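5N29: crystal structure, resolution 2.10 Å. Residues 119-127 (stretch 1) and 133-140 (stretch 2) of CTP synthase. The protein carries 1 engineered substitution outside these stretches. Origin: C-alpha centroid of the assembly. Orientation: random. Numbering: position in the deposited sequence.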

# COMPACT_ATOMS: atom_id res chain seq x y z
N GLY A 119 3.29 19.91 -0.94
CA GLY A 119 2.55 21.13 -1.20
C GLY A 119 2.09 21.30 -2.64
O GLY A 119 1.75 22.41 -3.04
N TRP A 120 2.10 20.20 -3.40
CA TRP A 120 1.59 20.19 -4.77
C TRP A 120 0.10 19.86 -4.71
O TRP A 120 -0.28 18.68 -4.76
N SER A 121 -0.73 20.89 -4.62
CA SER A 121 -2.18 20.72 -4.45
C SER A 121 -2.82 19.89 -5.56
O SER A 121 -3.75 19.15 -5.31
N ASP A 122 -2.31 20.00 -6.79
CA ASP A 122 -2.87 19.25 -7.92
C ASP A 122 -2.25 17.85 -8.14
O ASP A 122 -2.50 17.23 -9.17
N ALA A 123 -1.45 17.37 -7.19
CA ALA A 123 -0.76 16.09 -7.36
C ALA A 123 -1.78 14.98 -7.52
O ALA A 123 -2.78 14.91 -6.80
N ASN A 124 -1.55 14.14 -8.52
CA ASN A 124 -2.41 13.00 -8.76
C ASN A 124 -1.68 11.91 -9.53
O ASN A 124 -0.52 12.07 -9.90
N SER A 125 -2.36 10.79 -9.74
CA SER A 125 -1.95 9.88 -10.80
C SER A 125 -2.41 10.45 -12.13
O SER A 125 -3.47 11.08 -12.22
N GLU A 126 -1.62 10.18 -13.17
CA GLU A 126 -2.03 10.38 -14.55
C GLU A 126 -3.39 9.72 -14.83
O GLU A 126 -4.15 10.21 -15.67
N GLU A 127 -3.69 8.61 -14.14
CA GLU A 127 -4.96 7.90 -14.34
C GLU A 127 -6.20 8.73 -14.01
O GLU A 127 -7.22 8.61 -14.68
N THR A 133 -0.09 18.96 -13.20
CA THR A 133 1.32 19.32 -13.42
C THR A 133 2.27 18.55 -12.49
O THR A 133 3.48 18.71 -12.60
N HIS A 134 1.72 17.76 -11.56
CA HIS A 134 2.51 16.89 -10.70
C HIS A 134 1.92 15.48 -10.71
O HIS A 134 1.23 15.04 -9.79
N GLN A 135 2.20 14.77 -11.80
CA GLN A 135 1.76 13.40 -11.97
C GLN A 135 2.73 12.50 -11.21
O GLN A 135 3.66 11.95 -11.78
N VAL A 136 2.51 12.40 -9.89
CA VAL A 136 3.39 11.64 -8.99
C VAL A 136 3.31 10.13 -9.22
O VAL A 136 4.20 9.36 -8.82
N VAL A 137 2.21 9.71 -9.84
CA VAL A 137 2.05 8.36 -10.34
C VAL A 137 1.75 8.51 -11.83
O VAL A 137 1.01 9.40 -12.23
N ARG A 138 2.38 7.69 -12.66
CA ARG A 138 2.24 7.80 -14.11
C ARG A 138 2.71 6.53 -14.82
O ARG A 138 3.39 5.69 -14.23
N ILE A 139 2.34 6.42 -16.09
CA ILE A 139 2.81 5.33 -16.93
C ILE A 139 4.25 5.64 -17.34
O ILE A 139 4.55 6.75 -17.77
N MET A 140 5.12 4.65 -17.19
CA MET A 140 6.51 4.76 -17.65
C MET A 140 6.56 4.80 -19.17
O MET A 140 5.72 4.20 -19.85

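How does His134 pack against the first stretch? Its CA-to-CB bond points toward that stretch, and the m rotamer (chi1 -60°) lays the imidazole flat on the indole of Trp120, a residue whose CA-to-CB bond also points toward the other stretch, in an m rotamer. The five-membered ring of Trp120 and the His134 ring form a face-to-face stack, with centroids 3.5 Å apart and planes only 6° from parallel; Trp120 CD2 lies 3.4 Å from His134 CD2. Trp120 CB adds a CH-pi contact over the same imidazole, 3.9 Å from the ring centroid. At the edge of the indole, Trp120 CZ3 meets Val136 CG1 at 4.0 Å, and that methyl also lies 4.1 Å from Ala123 CB, so Val136, again in an m rotamer, joins two residues of the first stretch.

How is the imidazole fixed in its own plane? The CA-to-CB bond of Asp122 runs sideways to the second stretch, but its p rotamer brings the carboxylate to that stretch. His134 ND1 donates to Asp122 OD2 at 2.9 Å, nearly straight, so ND1 carries a proton and the stacked ring is tethered at its edge. The other carboxylate oxygen serves Thr133 twice: Asp122 OD1 accepts from Thr133 OG1 at 2.7 Å and from Thr133 N at 3.0 Å. The p rotamer of Thr133 lets its hydroxyl and backbone amide share this one acceptor.

What does Glu126 do at the other end of the contact? It covers the most surface of any residue here, slightly more than His134; its CA-to-CB bond points toward the second stretch, and chi1, chi2 and chi3 are all near 180°. This extended chain carries Glu126 OE2 to the backbone, where Ile139 N donates to it at 3.0 Å in an almost linear hydrogen bond. The same oxygen lies over one face of the Arg138 guanidinium, with Glu126 OE2 4.0 Å from Arg138 NH1: a long salt bridge of charges alone, since no N-H points at the oxygen. Nearer the backbone, Glu126 CB touches Gln135 OE1 at 3.5 Å, while Gln135 OE1 lies 2.8 Å from Arg138 NH1.

What do the side chains of the strand pairing do? Ser125 and Val137, both in t rotamers, share one face of the short parallel pairing, and Ser125 OG comes within 3.6 Å of Val137 CG1. Ser125 OG also accepts from Glu127 N at 2.9 Å. On the opposite face, with Gln135, Asn124 keeps its side chain off the second stretch; Asn124 OD1 accepts from Ser125 N at 2.9 Å.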

# COMPACT_ATOMS: atom_id res chain seq x y z
CB TRP A 120 2.32 19.16 -5.63
CG TRP A 120 3.79 19.39 -5.77
CD1 TRP A 120 4.44 20.58 -5.74
CD2 TRP A 120 4.79 18.40 -6.01
NE1 TRP A 120 5.77 20.41 -5.93
CE2 TRP A 120 6.03 19.07 -6.11
CE3 TRP A 120 4.77 17.01 -6.13
CZ2 TRP A 120 7.24 18.41 -6.32
CZ3 TRP A 120 5.98 16.33 -6.35
CH2 TRP A 120 7.19 17.04 -6.45
CB SER A 121 -2.88 22.08 -4.33
OG SER A 121 -2.59 22.88 -5.46
CB ASP A 122 -2.81 20.10 -9.20
CG ASP A 122 -1.43 20.13 -9.85
OD1 ASP A 122 -1.37 20.55 -11.02
OD2 ASP A 122 -0.40 19.74 -9.22
CB ALA A 123 0.18 15.78 -6.21
CB ASN A 124 -3.64 13.45 -9.55
CG ASN A 124 -4.91 12.80 -9.06
OD1 ASN A 124 -4.92 11.62 -8.74
ND2 ASN A 124 -5.98 13.57 -9.00
CB SER A 125 -2.54 8.48 -10.62
OG SER A 125 -2.25 7.69 -11.77
CB GLU A 126 -0.96 9.81 -15.49
CG GLU A 126 -1.26 9.98 -16.98
CD GLU A 126 -0.25 9.30 -17.90
OE1 GLU A 126 -0.37 9.52 -19.12
OE2 GLU A 126 0.66 8.57 -17.43
CB GLU A 127 -5.01 6.62 -13.49
CG GLU A 127 -6.13 5.67 -13.91
CD GLU A 127 -6.13 4.36 -13.16
OE1 GLU A 127 -5.40 4.23 -12.15
OE2 GLU A 127 -6.86 3.45 -13.58
CB THR A 133 1.53 20.84 -13.22
OG1 THR A 133 1.02 21.24 -11.94
CG2 THR A 133 0.82 21.64 -14.32
CB HIS A 134 2.59 17.46 -9.28
CG HIS A 134 3.22 18.82 -9.22
ND1 HIS A 134 2.48 19.98 -9.12
CD2 HIS A 134 4.52 19.20 -9.26
CE1 HIS A 134 3.30 21.02 -9.09
NE2 HIS A 134 4.54 20.57 -9.17
CB GLN A 135 1.65 13.06 -13.46
CG GLN A 135 0.59 13.90 -14.16
CD GLN A 135 0.34 13.53 -15.62
OE1 GLN A 135 1.02 12.67 -16.18
NE2 GLN A 135 -0.64 14.17 -16.23
CB VAL A 136 3.14 11.96 -7.49
CG1 VAL A 136 3.43 13.42 -7.20
CG2 VAL A 136 1.71 11.59 -7.07
CB VAL A 137 0.93 7.65 -9.58
CG1 VAL A 137 0.65 6.27 -10.15
CG2 VAL A 137 1.27 7.59 -8.09
CB ARG A 138 3.05 8.99 -14.66
CG ARG A 138 4.56 8.82 -14.64
CD ARG A 138 5.30 10.04 -15.17
NE ARG A 138 5.34 10.11 -16.64
CZ ARG A 138 4.46 10.74 -17.43
NH1 ARG A 138 3.40 11.38 -16.93
NH2 ARG A 138 4.65 10.72 -18.74
CB ILE A 139 1.87 5.11 -18.15
CG1 ILE A 139 0.55 4.50 -17.69
CG2 ILE A 139 2.52 4.18 -19.17
CD1 ILE A 139 -0.61 4.72 -18.63
CB MET A 140 7.35 3.59 -17.16
CG MET A 140 7.50 3.52 -15.66
SD MET A 140 9.00 2.65 -15.17
CE MET A 140 9.23 3.40 -13.57